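Aminopeptidase YwaD (Bacillus subtilis, PDB 6HC6) uses a two-zinc active site to hydrolyse peptides at their N terminus, releasing residues such as arginine, lysine and leucine. Local coordinates at residues Glu40-Lys44 / Gly419-Ala424; Met324-Trp329 / Glu395-Tyr400; Glu334-Leu340 / Ser362-Gly368. All coordinates share one frame; numbering follows the deposited sequence. Where two conformers were deposited one is given.

Interaction 1. Residues Glu40-Lys44 / Gly419-Ala424; sequences ELPFK and GDLVTA. With ACT (acetate ion), chain F.
F43 CG is anti to the backbone N (chi1 -175°), which lays the ring over G419, while T423, whose CG2 is likewise anti to the backbone N, holds that methyl against L41. G419 CA stands 3.5 Å from the centroid of the F43 ring and 12° off its normal, a CH-pi contact over the middle of the face. A CB on G419 would collide with F43 CE1, so the close seating depends on the missing side chain. The rim atom F43 CD2 lies 3.5 Å from T423 OG1, but that hydroxyl is committed to the helix: OG1 donates to G419 O at 2.7 Å, and T423 N reaches the same oxygen from the opposite face of its carbonyl plane. The contact thus fixes the loop leading into helix 45-59 on helix 412-430 of the M28 peptidase fold, away from the zinc site. Were F43 cut back to an alanine, a gap would probably open above G419 CA and the CH-pi contact would be lost. L41 CB meets T423 CG2 at 4.0 Å. No direct hydrogen bond joins 40-44 to 419-424; a water donates to L41 O (2.7 Å) and D420 OD1 (2.8 Å), and Q416, earlier on the same helix, binds F43 O and D420 OD2. K44 NZ donates to O of an acetate at 2.8 Å, probably from the crystallisation liquor and also bound by K46 and H47.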
loop_
_atom_site.group_PDB
_atom_site.type_symbol
_atom_site.label_atom_id
_atom_site.label_comp_id
_atom_site.label_asym_id
_atom_site.label_seq_id
_atom_site.Cartn_x
_atom_site.Cartn_y
_atom_site.Cartn_z
ATOM N N GLU A 40 -27.007 14.911 11.115
ATOM C CA GLU A 40 -26.417 15.342 9.852
ATOM C C GLU A 40 -24.896 15.253 9.905
ATOM O O GLU A 40 -24.260 15.788 10.820
ATOM C CB GLU A 40 -26.847 16.763 9.497
ATOM C CG GLU A 40 -26.656 17.105 8.032
ATOM C CD GLU A 40 -26.158 18.517 7.835
ATOM O OE1 GLU A 40 -25.131 18.869 8.454
ATOM O OE2 GLU A 40 -26.794 19.275 7.071
ATOM N N LEU A 41 -24.320 14.588 8.908
ATOM C CA LEU A 41 -22.883 14.341 8.829
ATOM C C LEU A 41 -22.389 14.924 7.512
ATOM O O LEU A 41 -22.378 14.233 6.482
ATOM C CB LEU A 41 -22.579 12.851 8.937
ATOM C CG LEU A 41 -23.255 12.141 10.109
ATOM C CD1 LEU A 41 -23.215 10.626 9.945
ATOM C CD2 LEU A 41 -22.584 12.581 11.394
ATOM N N PRO A 42 -21.976 16.201 7.500
ATOM C CA PRO A 42 -21.656 16.922 6.242
ATOM C C PRO A 42 -20.276 16.593 5.685
ATOM O O PRO A 42 -19.370 17.430 5.623
ATOM C CB PRO A 42 -21.782 18.391 6.667
ATOM C CG PRO A 42 -21.418 18.393 8.117
ATOM C CD PRO A 42 -21.937 17.087 8.681
ATOM N N PHE A 43 -20.092 15.341 5.272
ATOM C CA PHE A 43 -18.880 14.970 4.550
ATOM C C PHE A 43 -18.847 15.707 3.214
ATOM O O PHE A 43 -19.823 15.683 2.462
ATOM C CB PHE A 43 -18.826 13.452 4.329
ATOM C CG PHE A 43 -17.548 12.979 3.686
ATOM C CD1 PHE A 43 -17.363 13.077 2.306
ATOM C CD2 PHE A 43 -16.523 12.440 4.453
ATOM C CE1 PHE A 43 -16.180 12.657 1.713
ATOM C CE2 PHE A 43 -15.345 12.012 3.869
ATOM C CZ PHE A 43 -15.164 12.120 2.502
ATOM N N LYS A 44 -17.733 16.375 2.919
ATOM C CA LYS A 44 -17.618 17.153 1.685
ATOM C C LYS A 44 -16.428 16.648 0.878
ATOM O O LYS A 44 -15.267 16.849 1.265
ATOM C CB LYS A 44 -17.497 18.641 1.985
ATOM C CG LYS A 44 -18.754 19.200 2.638
ATOM C CD LYS A 44 -18.640 20.672 2.901
ATOM C CE LYS A 44 -19.758 21.148 3.819
ATOM N NZ LYS A 44 -19.723 22.624 3.960
ATOM N N GLY A 419 -17.151 8.394 1.104
ATOM C CA GLY A 419 -17.094 9.167 2.337
ATOM C C GLY A 419 -18.394 9.127 3.120
ATOM O O GLY A 419 -18.393 8.946 4.344
ATOM N N ASP A 420 -19.523 9.299 2.429
ATOM C CA ASP A 420 -20.813 9.256 3.117
ATOM C C ASP A 420 -21.077 7.876 3.710
ATOM O O ASP A 420 -21.599 7.762 4.826
ATOM C CB ASP A 420 -21.941 9.658 2.169
ATOM C CG ASP A 420 -21.988 11.154 1.924
ATOM O OD1 ASP A 420 -21.603 11.918 2.838
ATOM O OD2 ASP A 420 -22.415 11.569 0.823
ATOM N N LEU A 421 -20.694 6.815 2.995
ATOM C CA LEU A 421 -20.960 5.468 3.498
ATOM C C LEU A 421 -20.114 5.162 4.731
ATOM O O LEU A 421 -20.638 4.715 5.757
ATOM C CB LEU A 421 -20.711 4.428 2.397
ATOM C CG LEU A 421 -20.980 2.945 2.687
ATOM C CD1 LEU A 421 -19.843 2.261 3.487
ATOM C CD2 LEU A 421 -22.319 2.762 3.395
ATOM N N VAL A 422 -18.798 5.363 4.645
ATOM C CA VAL A 422 -17.944 5.000 5.773
ATOM C C VAL A 422 -18.153 5.960 6.938
ATOM O O VAL A 422 -18.037 5.564 8.111
ATOM C CB VAL A 422 -16.466 4.943 5.340
ATOM C CG1 VAL A 422 -15.612 4.392 6.468
ATOM C CG2 VAL A 422 -16.304 4.090 4.073
ATOM N N THR A 423 -18.478 7.228 6.657
ATOM C CA THR A 423 -18.777 8.144 7.761
ATOM C C THR A 423 -20.016 7.689 8.520
ATOM O O THR A 423 -20.047 7.717 9.757
ATOM C CB THR A 423 -18.955 9.575 7.247
ATOM O OG1 THR A 423 -17.705 10.051 6.732
ATOM C CG2 THR A 423 -19.396 10.501 8.374
ATOM N N ALA A 424 -21.045 7.249 7.795
ATOM C CA ALA A 424 -22.242 6.755 8.458
ATOM C C ALA A 424 -21.963 5.455 9.194
ATOM O O ALA A 424 -22.560 5.196 10.244
ATOM C CB ALA A 424 -23.373 6.567 7.448
HETATM C C ACT F . -16.915 25.014 3.408
HETATM O O ACT F . -18.012 24.630 2.912
HETATM O OXT ACT F . -15.746 24.639 3.115
HETATM C CH3 ACT F . -17.034 26.110 4.529
HETATM O O HOH W 1 -21.726 11.764 5.596
#

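Interaction 2. Residues Met324-Trp329 / Glu395-Tyr400; sequences MVGTSW and EVEPWY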
loop_
_atom_site.group_PDB
_atom_site.type_symbol
_atom_site.label_atom_id
_atom_site.label_comp_id
_atom_site.label_asym_id
_atom_site.label_seq_id
_atom_site.Cartn_x
_atom_site.Cartn_y
_atom_site.Cartn_z
ATOM N N MET A 324 -8.085 3.221 -1.499
ATOM C CA MET A 324 -8.548 3.306 -2.880
ATOM C C MET A 324 -10.047 3.546 -2.943
ATOM O O MET A 324 -10.770 2.719 -3.356
ATOM C CB MET A 324 -8.082 2.104 -3.706
ATOM C CG MET A 324 -6.616 2.146 -4.030
ATOM S SD MET A 324 -5.872 0.711 -4.802
ATOM C CE MET A 324 -6.764 0.683 -6.343
ATOM N N VAL A 325 -10.418 4.739 -2.570
ATOM C CA VAL A 325 -11.836 5.030 -2.456
ATOM C C VAL A 325 -12.250 6.201 -3.344
ATOM O O VAL A 325 -13.288 6.792 -3.120
ATOM C CB VAL A 325 -12.224 5.292 -0.987
ATOM C CG1 VAL A 325 -12.187 3.987 -0.192
ATOM C CG2 VAL A 325 -11.306 6.347 -0.367
ATOM N N GLY A 326 -11.468 6.531 -4.370
ATOM C CA GLY A 326 -11.873 7.649 -5.202
ATOM C C GLY A 326 -11.677 7.548 -6.703
ATOM O O GLY A 326 -11.683 8.581 -7.384
ATOM N N THR A 327 -11.518 6.350 -7.260
ATOM C CA THR A 327 -11.179 6.291 -8.677
ATOM C C THR A 327 -12.337 6.803 -9.520
ATOM O O THR A 327 -13.509 6.632 -9.168
ATOM C CB THR A 327 -10.811 4.875 -9.115
ATOM O OG1 THR A 327 -10.344 4.920 -10.468
ATOM C CG2 THR A 327 -12.024 3.958 -9.069
ATOM N N SER A 328 -11.994 7.483 -10.616
ATOM C CA SER A 328 -12.978 7.866 -11.623
ATOM C C SER A 328 -13.261 6.745 -12.606
ATOM O O SER A 328 -14.178 6.889 -13.426
ATOM C CB SER A 328 -12.504 9.078 -12.428
ATOM O OG SER A 328 -11.298 8.773 -13.111
ATOM N N TRP A 329 -12.494 5.651 -12.550
ATOM C CA TRP A 329 -12.648 4.555 -13.503
ATOM C C TRP A 329 -14.101 4.129 -13.568
ATOM O O TRP A 329 -14.676 3.709 -12.564
ATOM C CB TRP A 329 -11.768 3.370 -13.094
ATOM C CG TRP A 329 -11.688 2.268 -14.140
ATOM C CD1 TRP A 329 -11.472 2.416 -15.481
ATOM C CD2 TRP A 329 -11.820 0.858 -13.911
ATOM N NE1 TRP A 329 -11.458 1.186 -16.100
ATOM C CE2 TRP A 329 -11.669 0.215 -15.156
ATOM C CE3 TRP A 329 -12.035 0.078 -12.770
ATOM C CZ2 TRP A 329 -11.743 -1.172 -15.295
ATOM C CZ3 TRP A 329 -12.117 -1.305 -12.911
ATOM C CH2 TRP A 329 -11.961 -1.913 -14.163
ATOM N N GLU A 395 -12.180 -6.111 -9.871
ATOM C CA GLU A 395 -10.914 -5.533 -10.313
ATOM C C GLU A 395 -10.870 -4.033 -10.051
ATOM O O GLU A 395 -11.900 -3.355 -9.978
ATOM C CB GLU A 395 -10.685 -5.799 -11.799
ATOM C CG GLU A 395 -10.115 -7.175 -12.086
ATOM C CD GLU A 395 -10.126 -7.507 -13.561
ATOM O OE1 GLU A 395 -9.088 -7.985 -14.070
ATOM O OE2 GLU A 395 -11.177 -7.293 -14.206
ATOM N N VAL A 396 -9.651 -3.516 -9.901
ATOM C CA VAL A 396 -9.449 -2.087 -9.710
ATOM C C VAL A 396 -9.044 -1.451 -11.034
ATOM O O VAL A 396 -8.929 -2.129 -12.061
ATOM C CB VAL A 396 -8.401 -1.818 -8.615
ATOM C CG1 VAL A 396 -8.924 -2.277 -7.275
ATOM C CG2 VAL A 396 -7.093 -2.519 -8.942
ATOM N N GLU A 397 -8.820 -0.141 -11.010
ATOM C CA GLU A 397 -8.572 0.607 -12.222
ATOM C C GLU A 397 -7.242 0.192 -12.844
ATOM O O GLU A 397 -6.345 -0.306 -12.153
ATOM C CB GLU A 397 -8.561 2.104 -11.921
ATOM C CG GLU A 397 -7.424 2.541 -11.012
ATOM C CD GLU A 397 -7.791 2.505 -9.541
ATOM O OE1 GLU A 397 -7.098 3.187 -8.754
ATOM O OE2 GLU A 397 -8.759 1.796 -9.162
ATOM N N PRO A 398 -7.096 0.382 -14.160
ATOM C CA PRO A 398 -5.821 0.058 -14.814
ATOM C C PRO A 398 -4.684 0.981 -14.406
ATOM O O PRO A 398 -3.522 0.661 -14.679
ATOM C CB PRO A 398 -6.145 0.202 -16.306
ATOM C CG PRO A 398 -7.328 1.113 -16.357
ATOM C CD PRO A 398 -8.132 0.779 -15.134
ATOM N N TRP A 399 -4.981 2.095 -13.747
ATOM C CA TRP A 399 -3.966 3.089 -13.424
ATOM C C TRP A 399 -3.223 2.781 -12.133
ATOM O O TRP A 399 -2.208 3.428 -11.848
ATOM C CB TRP A 399 -4.630 4.466 -13.351
ATOM C CG TRP A 399 -5.496 4.703 -14.557
ATOM C CD1 TRP A 399 -5.122 4.591 -15.868
ATOM C CD2 TRP A 399 -6.881 5.064 -14.567
ATOM N NE1 TRP A 399 -6.186 4.872 -16.692
ATOM C CE2 TRP A 399 -7.277 5.164 -15.917
ATOM C CE3 TRP A 399 -7.822 5.320 -13.570
ATOM C CZ2 TRP A 399 -8.574 5.509 -16.287
ATOM C CZ3 TRP A 399 -9.101 5.662 -13.939
ATOM C CH2 TRP A 399 -9.468 5.754 -15.284
ATOM N N TYR A 400 -3.704 1.806 -11.366
ATOM C CA TYR A 400 -3.123 1.422 -10.087
ATOM C C TYR A 400 -1.630 1.139 -10.224
ATOM O O TYR A 400 -1.199 0.422 -11.138
ATOM C CB TYR A 400 -3.897 0.188 -9.595
ATOM C CG TYR A 400 -3.275 -0.688 -8.541
ATOM C CD1 TYR A 400 -3.409 -0.390 -7.191
ATOM C CD2 TYR A 400 -2.608 -1.858 -8.895
ATOM C CE1 TYR A 400 -2.872 -1.218 -6.228
ATOM C CE2 TYR A 400 -2.061 -2.687 -7.936
ATOM C CZ TYR A 400 -2.196 -2.361 -6.603
ATOM O OH TYR A 400 -1.660 -3.171 -5.627
HETATM O O HOH W 2 -7.920 5.897 -10.160
#
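M324 reaches the loop 395-400 with the end of its side chain, where a bend at chi3 (63°) sets CE 3.8 Å from V396 CB. Its SD lies 3.6 Å from Y400 CD1. The sulfur sits obliquely to the Y400 ring, 70° off its normal, in a Met-aromatic contact, and the M324 chain stands roughly perpendicular to the tyrosine side chain. T327 follows, running alongside E397 with the two side chains pointing opposite ways. Its OG1 accepts from W329 N at 3.1 Å, closing an ST turn that shapes the chain ahead of the tryptophan, and it approaches the edge of the W399 ring near the plane. E397 OE1 is bound by N261.

Both loops leave C-terminal ends of strands in the M28 sheet, 316-322 and 382-389, beside the two-zinc centre: Y400 packs on the zinc ligand D262, precedes the ligand H401, and bonds through its hydroxyl to E452, another zinc ligand. W329 ends the segment with the broadest contact. One face of its indole receives P398 CD, 3.5 Å from the centroid of the five-membered ring, and E397 CA, 4.0 Å from that of the six-membered ring. W329 also turns an edge toward the face of W399 in a T-shaped pair, the planes 79° apart and the centroids 5.3 Å, while its CB rests 3.6 Å from W399 CZ3.

Interaction 3. Residues Glu334-Leu340 / Ser362-Gly368; sequences ELYVNTL and SLSLTQG
V337 N donates to S364 O at 2.7 Å, with 167° at the hydrogen, in the middle of two parallel strands, 334-339 and 363-367. With helix 346-358 they form a beta-alpha-beta unit, and 363-367 is the outermost strand at this end of the M28 sheet. Five further backbone hydrogen bonds establish the parallel register, alternating in direction: L335 N to S362 O, S364 N to L335 O, T366 N to V337 O, T339 N to T366 O, and G368 N to T339 O.

L335, V337, L363 and L365 share one face. L363 CD1 touches both L335 CD2 (3.9 Å) and V337 CG2 (3.8 Å), and W348 of the connecting helix packs on V337, L363 and L365. Across the sheet, Y336 CE1 touches S364 CB at 3.6 Å while its ring stands obliquely to it, and E394 takes the T366 hydroxyl. E334 turns its chain at chi2 (79°), which carries the carboxylate toward S364 OG, though the modelled separation from OE1 is doubtfully short; a water donates to its OE2. At the far end Q367 NE2 donates to L340 O at 2.8 Å, nearly straight at 168° and within the glutamine's amide plane, but from above the plane of the carbonyl.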
loop_
_atom_site.group_PDB
_atom_site.type_symbol
_atom_site.label_atom_id
_atom_site.label_comp_id
_atom_site.label_asym_id
_atom_site.label_seq_id
_atom_site.Cartn_x
_atom_site.Cartn_y
_atom_site.Cartn_z
ATOM N N GLU A 334 -18.749 -0.589 -7.594
ATOM C CA GLU A 334 -19.109 -1.336 -6.395
ATOM C C GLU A 334 -18.130 -1.006 -5.280
ATOM O O GLU A 334 -16.917 -1.008 -5.498
ATOM C CB GLU A 334 -19.101 -2.842 -6.678
ATOM C CG GLU A 334 -19.708 -3.702 -5.586
ATOM C CD GLU A 334 -21.240 -3.705 -5.608
ATOM O OE1 GLU A 334 -21.848 -4.354 -4.726
ATOM O OE2 GLU A 334 -21.835 -3.078 -6.505
ATOM N N LEU A 335 -18.647 -0.713 -4.087
ATOM C CA LEU A 335 -17.796 -0.433 -2.938
ATOM C C LEU A 335 -17.660 -1.726 -2.148
ATOM O O LEU A 335 -18.636 -2.220 -1.581
ATOM C CB LEU A 335 -18.357 0.702 -2.083
ATOM C CG LEU A 335 -17.452 1.110 -0.915
ATOM C CD1 LEU A 335 -16.116 1.696 -1.402
ATOM C CD2 LEU A 335 -18.166 2.093 0.008
ATOM N N TYR A 336 -16.450 -2.275 -2.118
ATOM C CA TYR A 336 -16.180 -3.531 -1.437
ATOM C C TYR A 336 -15.717 -3.299 -0.010
ATOM O O TYR A 336 -14.980 -2.350 0.271
ATOM C CB TYR A 336 -15.118 -4.327 -2.192
ATOM C CG TYR A 336 -15.689 -4.919 -3.443
ATOM C CD1 TYR A 336 -16.494 -6.054 -3.391
ATOM C CD2 TYR A 336 -15.481 -4.314 -4.672
ATOM C CE1 TYR A 336 -17.045 -6.598 -4.549
ATOM C CE2 TYR A 336 -16.034 -4.843 -5.829
ATOM C CZ TYR A 336 -16.805 -5.984 -5.762
ATOM O OH TYR A 336 -17.358 -6.505 -6.911
ATOM N N VAL A 337 -16.165 -4.181 0.879
ATOM C CA VAL A 337 -15.717 -4.264 2.265
ATOM C C VAL A 337 -14.923 -5.561 2.372
ATOM O O VAL A 337 -15.498 -6.659 2.416
ATOM C CB VAL A 337 -16.895 -4.238 3.247
ATOM C CG1 VAL A 337 -16.395 -4.328 4.681
ATOM C CG2 VAL A 337 -17.714 -2.986 3.059
ATOM N N ASN A 338 -13.600 -5.447 2.384
ATOM C CA ASN A 338 -12.710 -6.603 2.374
ATOM C C ASN A 338 -12.364 -7.013 3.800
ATOM O O ASN A 338 -11.773 -6.226 4.542
ATOM C CB ASN A 338 -11.419 -6.270 1.613
ATOM C CG ASN A 338 -11.621 -6.234 0.110
ATOM O OD1 ASN A 338 -11.235 -7.156 -0.600
ATOM N ND2 ASN A 338 -12.258 -5.186 -0.372
ATOM N N THR A 339 -12.691 -8.249 4.178
ATOM C CA THR A 339 -12.170 -8.816 5.413
ATOM C C THR A 339 -11.200 -9.941 5.079
ATOM O O THR A 339 -11.301 -10.574 4.023
ATOM C CB THR A 339 -13.293 -9.323 6.330
ATOM O OG1 THR A 339 -13.962 -10.428 5.714
ATOM C CG2 THR A 339 -14.295 -8.217 6.580
ATOM N N LEU A 340 -10.221 -10.158 5.966
ATOM C CA LEU A 340 -9.136 -11.077 5.630
ATOM C C LEU A 340 -9.643 -12.505 5.435
ATOM O O LEU A 340 -9.051 -13.275 4.669
ATOM C CB LEU A 340 -8.054 -11.020 6.709
ATOM C CG LEU A 340 -6.788 -11.847 6.500
ATOM C CD1 LEU A 340 -5.998 -11.326 5.292
ATOM C CD2 LEU A 340 -5.930 -11.868 7.770
ATOM N N SER A 362 -24.866 -0.791 -3.558
ATOM C CA SER A 362 -23.684 -1.352 -4.208
ATOM C C SER A 362 -22.544 -1.596 -3.222
ATOM O O SER A 362 -21.366 -1.395 -3.542
ATOM C CB SER A 362 -23.214 -0.462 -5.363
ATOM O OG SER A 362 -24.282 -0.170 -6.266
ATOM N N LEU A 363 -22.895 -2.052 -2.021
ATOM C CA LEU A 363 -21.931 -2.464 -1.007
ATOM C C LEU A 363 -21.836 -3.986 -1.007
ATOM O O LEU A 363 -22.861 -4.676 -0.944
ATOM C CB LEU A 363 -22.355 -1.952 0.374
ATOM C CG LEU A 363 -21.295 -1.990 1.480
ATOM C CD1 LEU A 363 -20.259 -0.923 1.217
ATOM C CD2 LEU A 363 -21.929 -1.787 2.852
ATOM N N SER A 364 -20.618 -4.505 -1.092
ATOM C CA SER A 364 -20.404 -5.944 -1.097
ATOM C C SER A 364 -19.339 -6.323 -0.078
ATOM O O SER A 364 -18.301 -5.668 0.027
ATOM C CB SER A 364 -19.990 -6.445 -2.495
ATOM O OG SER A 364 -21.066 -6.329 -3.410
ATOM N N LEU A 365 -19.617 -7.378 0.679
ATOM C CA LEU A 365 -18.608 -7.990 1.526
ATOM C C LEU A 365 -17.810 -8.989 0.703
ATOM O O LEU A 365 -18.374 -9.755 -0.083
ATOM C CB LEU A 365 -19.265 -8.696 2.715
ATOM C CG LEU A 365 -18.365 -9.518 3.643
ATOM C CD1 LEU A 365 -17.443 -8.608 4.430
ATOM C CD2 LEU A 365 -19.205 -10.368 4.593
ATOM N N THR A 366 -16.493 -8.997 0.890
ATOM C CA THR A 366 -15.673 -9.947 0.163
ATOM C C THR A 366 -14.392 -10.207 0.948
ATOM O O THR A 366 -14.121 -9.563 1.962
ATOM C CB THR A 366 -15.384 -9.426 -1.241
ATOM O OG1 THR A 366 -14.831 -10.481 -2.033
ATOM C CG2 THR A 366 -14.409 -8.234 -1.165
ATOM N N GLN A 367 -13.620 -11.186 0.492
ATOM C CA GLN A 367 -12.327 -11.466 1.099
ATOM C C GLN A 367 -11.255 -10.607 0.441
ATOM O O GLN A 367 -11.241 -10.430 -0.780
ATOM C CB GLN A 367 -11.969 -12.950 0.969
ATOM C CG GLN A 367 -10.750 -13.389 1.799
ATOM C CD GLN A 367 -9.417 -13.026 1.149
ATOM O OE1 GLN A 367 -9.314 -12.939 -0.078
ATOM N NE2 GLN A 367 -8.394 -12.806 1.973
ATOM N N GLY A 368 -10.347 -10.081 1.259
ATOM C CA GLY A 368 -9.193 -9.395 0.721
ATOM C C GLY A 368 -8.257 -8.976 1.830
ATOM O O GLY A 368 -8.707 -8.647 2.933
HETATM O O HOH W 3 -24.333 -2.845 -7.895
#

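From the N terminus, 40-44 is the first segment met, and its pairing with 419-424 closes the longest loop, 374 intervening residues that hold the other two contacts. Interaction 2 opens next at 324-329 and closes at 395-400; within that span lies interaction 3, whose strands are separated by just 21 residues. The three loops are therefore concentric, and none cross. Interaction 1 anchors the N-terminal loop to helix 412-430, interaction 2 joins two loops beside the zinc centre, and interaction 3 builds one end of the sheet. L421 CD1 links the outer and innermost contacts, packing 3.9 Å from both L335 CD2 and L363 CD1, whereas interaction 2 touches neither.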